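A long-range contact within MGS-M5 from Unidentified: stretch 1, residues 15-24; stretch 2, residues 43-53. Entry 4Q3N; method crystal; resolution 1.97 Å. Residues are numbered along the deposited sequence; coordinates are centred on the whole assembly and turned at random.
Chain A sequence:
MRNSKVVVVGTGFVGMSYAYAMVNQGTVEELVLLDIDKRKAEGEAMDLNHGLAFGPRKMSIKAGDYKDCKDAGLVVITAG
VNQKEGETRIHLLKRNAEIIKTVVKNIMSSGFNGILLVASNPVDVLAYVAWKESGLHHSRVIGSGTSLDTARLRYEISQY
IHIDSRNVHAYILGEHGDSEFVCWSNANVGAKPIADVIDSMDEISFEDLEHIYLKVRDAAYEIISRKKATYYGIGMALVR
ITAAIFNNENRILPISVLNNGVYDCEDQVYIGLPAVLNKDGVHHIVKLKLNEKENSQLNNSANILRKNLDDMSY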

# COMPACT_ATOMS: atom_id res chain seq x y z
N GLY A 15 10.06 -2.66 -20.93
CA GLY A 15 10.19 -1.35 -20.30
C GLY A 15 8.83 -0.84 -19.82
O GLY A 15 8.73 -0.21 -18.74
N MET A 16 7.79 -1.10 -20.60
CA MET A 16 6.50 -0.49 -20.26
C MET A 16 5.76 -1.32 -19.17
O MET A 16 5.01 -0.75 -18.41
N SER A 17 5.95 -2.63 -19.13
CA SER A 17 5.38 -3.42 -18.04
C SER A 17 6.04 -2.98 -16.73
O SER A 17 5.39 -2.78 -15.71
N TYR A 18 7.34 -2.75 -16.79
CA TYR A 18 8.06 -2.19 -15.65
C TYR A 18 7.47 -0.82 -15.23
O TYR A 18 7.11 -0.60 -14.05
N ALA A 19 7.34 0.10 -16.19
CA ALA A 19 6.79 1.41 -15.88
C ALA A 19 5.35 1.29 -15.30
O ALA A 19 5.05 1.93 -14.29
N TYR A 20 4.51 0.45 -15.92
CA TYR A 20 3.13 0.37 -15.46
C TYR A 20 3.09 -0.21 -14.05
O TYR A 20 2.26 0.18 -13.24
N ALA A 21 3.92 -1.22 -13.81
CA ALA A 21 3.96 -1.82 -12.47
C ALA A 21 4.37 -0.78 -11.43
O ALA A 21 3.78 -0.73 -10.32
N MET A 22 5.35 0.07 -11.78
CA MET A 22 5.75 1.17 -10.87
C MET A 22 4.63 2.15 -10.60
O MET A 22 4.48 2.61 -9.46
N VAL A 23 3.88 2.50 -11.65
CA VAL A 23 2.72 3.38 -11.48
C VAL A 23 1.69 2.74 -10.54
O VAL A 23 1.13 3.42 -9.66
N ASN A 24 1.41 1.46 -10.71
CA ASN A 24 0.43 0.83 -9.84
C ASN A 24 0.92 0.59 -8.40
O ASN A 24 0.11 0.48 -7.51
N GLY A 43 3.11 8.49 -26.75
CA GLY A 43 1.86 7.74 -26.61
C GLY A 43 1.84 6.91 -25.35
O GLY A 43 0.80 6.82 -24.66
N GLU A 44 2.98 6.32 -25.01
CA GLU A 44 3.06 5.49 -23.81
C GLU A 44 2.92 6.38 -22.58
O GLU A 44 2.27 6.02 -21.61
N ALA A 45 3.55 7.55 -22.60
CA ALA A 45 3.39 8.48 -21.45
C ALA A 45 1.91 8.92 -21.30
O ALA A 45 1.40 8.98 -20.19
N MET A 46 1.23 9.23 -22.42
CA MET A 46 -0.21 9.56 -22.33
C MET A 46 -0.96 8.42 -21.65
O MET A 46 -1.72 8.63 -20.69
N ASP A 47 -0.72 7.19 -22.10
CA ASP A 47 -1.54 6.05 -21.67
C ASP A 47 -1.30 5.81 -20.17
O ASP A 47 -2.24 5.49 -19.44
N LEU A 48 -0.04 5.96 -19.73
CA LEU A 48 0.24 5.84 -18.27
C LEU A 48 -0.41 6.97 -17.51
O LEU A 48 -1.03 6.73 -16.49
N ASN A 49 -0.24 8.22 -17.99
CA ASN A 49 -0.79 9.39 -17.27
C ASN A 49 -2.28 9.33 -17.06
O ASN A 49 -2.79 9.75 -16.03
N HIS A 50 -2.98 8.75 -18.03
CA HIS A 50 -4.43 8.70 -17.96
C HIS A 50 -4.95 7.78 -16.86
O HIS A 50 -6.12 7.81 -16.54
N GLY A 51 -4.12 6.92 -16.32
CA GLY A 51 -4.58 6.07 -15.22
C GLY A 51 -4.26 6.68 -13.83
O GLY A 51 -4.75 6.20 -12.80
N LEU A 52 -3.49 7.77 -13.80
CA LEU A 52 -3.00 8.31 -12.51
C LEU A 52 -4.08 8.82 -11.62
O LEU A 52 -3.91 8.80 -10.40
N ALA A 53 -5.18 9.34 -12.18
CA ALA A 53 -6.19 9.85 -11.27
C ALA A 53 -6.74 8.70 -10.44
O ALA A 53 -7.44 8.94 -9.45

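Packing of residues 43-53 of MGS-M5 against the helix of residues 15-24. The two helices run in nearly the same direction, with 25° between their N-to-C directions and a closest axial approach of 10.9 Å, so the space between them is filled by side chains rather than by backbone. The CA atoms pair as Met 16 with Glu 44 (7.8 Å), Tyr 20 with Leu 48 (6.8 Å) and Val 23 with Leu 52 (7.6 Å), a spacing of about one helical turn on each side. No hydrogen bond crosses the contact, which buries 348 Å² in total and rests mainly on apolar packing.

Gly 43 offers no side chain and touches nothing across the gap. Glu 44 points its CA-to-CB bond toward the first helix and folds back through chi1 -68° (m) and chi2 -73° (m), with chi3 at 9°. This brings OE1 of Glu 44 to 3.4 Å from CE of Met 16, a van der Waals contact between a carboxylate oxygen and a methyl group; both carboxylate oxygens find their hydrogen bonds elsewhere in the structure. Met 16 also points toward its neighbour and is coiled in an m, m, m conformation, which carries its CE into the gap between Glu 44 and Leu 48. Ala 45 points away, Met 46 is out of reach, and Asp 47 leaves sideways, its carboxylate satisfied elsewhere in the structure.

Leu 48 is the centre of the contact, with the largest covered area of any residue here, 101 Å². Its CA-to-CB bond points sideways, but the m, t rotamer (chi1 -70°, chi2 -179°) brings the end of the side chain nearer, and it settles as a knob into the hole formed by Met 16, Ala 19, Tyr 20 and Val 23. CD1 of Leu 48 lies 3.7 Å from CE of Met 16 and 3.9 Å from CB of Ala 19, whose small methyl points toward the second stretch. CD2 of Leu 48 lies 3.6 Å from CD1 of Tyr 20, approaching the ring obliquely, and 4.4 Å from CG2 of Val 23. Tyr 20 itself points sideways with chi1 -168° (t); its hydroxyl is hydrogen-bonded elsewhere in the structure, while its backbone O accepts a 2.8 Å hydrogen bond from ND2 of Asn 24 within the same helix.

Asn 49 points away and opens a type I beta turn that closes at Leu 52. His 50 stays out of reach. At Gly 51 a CB would point toward the first helix, but an ideally placed one would still lie 4.8 Å from CE1 of Tyr 20. Leu 52 makes the last contact: its CA-to-CB bond is sideways, yet chi1 -82° (m) and chi2 177° (t) bring its end nearer, placing CD2 of Leu 52 3.9 Å from CG1 of Val 23. Val 23, pointing toward the second stretch with chi1 172° (t), thus meets both leucines, one with each methyl. Ala 53 lies beyond reach.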

# COMPACT_ATOMS: atom_id res chain seq x y z
CB MET A 16 5.60 -0.33 -21.50
CG MET A 16 6.13 0.79 -22.46
SD MET A 16 6.35 2.36 -21.62
CE MET A 16 4.75 2.65 -20.77
CB SER A 17 5.62 -4.91 -18.32
OG SER A 17 4.78 -5.31 -19.40
CB TYR A 18 9.54 -2.05 -16.02
CG TYR A 18 10.36 -1.19 -15.05
CD1 TYR A 18 10.40 -1.46 -13.68
CD2 TYR A 18 11.10 -0.12 -15.53
CE1 TYR A 18 11.19 -0.65 -12.79
CE2 TYR A 18 11.92 0.68 -14.66
CZ TYR A 18 11.96 0.39 -13.30
OH TYR A 18 12.73 1.17 -12.46
CB ALA A 19 6.79 2.29 -17.11
CB TYR A 20 2.32 -0.52 -16.36
CG TYR A 20 0.80 -0.49 -16.20
CD1 TYR A 20 0.07 0.72 -16.21
CD2 TYR A 20 0.11 -1.67 -16.20
CE1 TYR A 20 -1.34 0.68 -16.19
CE2 TYR A 20 -1.29 -1.71 -16.20
CZ TYR A 20 -1.98 -0.54 -16.21
OH TYR A 20 -3.34 -0.66 -16.25
CB ALA A 21 4.91 -3.08 -12.46
CB MET A 22 6.95 1.95 -11.43
CG MET A 22 8.27 1.15 -11.18
SD MET A 22 9.67 2.25 -11.18
CE MET A 22 9.62 2.72 -12.88
CB VAL A 23 2.06 3.69 -12.82
CG1 VAL A 23 0.73 4.45 -12.62
CG2 VAL A 23 3.02 4.53 -13.68
CB ASN A 24 0.02 -0.48 -10.47
CG ASN A 24 -1.00 -0.24 -11.59
OD1 ASN A 24 -2.18 -0.05 -11.30
ND2 ASN A 24 -0.54 -0.18 -12.86
CB GLU A 44 4.40 4.72 -23.74
CG GLU A 44 4.54 3.61 -24.82
CD GLU A 44 3.65 2.40 -24.54
OE1 GLU A 44 2.80 2.48 -23.59
OE2 GLU A 44 3.75 1.39 -25.28
CB ALA A 45 4.30 9.70 -21.62
CB MET A 46 -0.83 9.79 -23.69
CG MET A 46 -0.27 10.98 -24.43
SD MET A 46 -0.82 10.94 -26.13
CE MET A 46 0.04 12.40 -26.76
CB ASP A 47 -1.19 4.79 -22.51
CG ASP A 47 -2.31 3.75 -22.55
OD1 ASP A 47 -3.48 4.05 -22.19
OD2 ASP A 47 -2.01 2.60 -23.00
CB LEU A 48 1.73 5.84 -17.98
CG LEU A 48 2.56 4.62 -18.40
CD1 LEU A 48 4.04 4.88 -17.95
CD2 LEU A 48 2.03 3.34 -17.76
CB ASN A 49 -0.46 10.71 -17.99
CG ASN A 49 0.92 11.23 -17.59
OD1 ASN A 49 1.30 11.07 -16.42
ND2 ASN A 49 1.67 11.82 -18.54
CB HIS A 50 -5.00 8.28 -19.33
CG HIS A 50 -4.74 9.29 -20.38
ND1 HIS A 50 -4.91 9.06 -21.74
CD2 HIS A 50 -4.31 10.57 -20.28
CE1 HIS A 50 -4.61 10.15 -22.42
NE2 HIS A 50 -4.24 11.09 -21.56
CB LEU A 52 -1.94 9.45 -12.72
CG LEU A 52 -0.49 9.02 -13.01
CD1 LEU A 52 0.43 10.26 -13.25
CD2 LEU A 52 0.08 8.19 -11.84
CB ALA A 53 -7.32 10.57 -12.02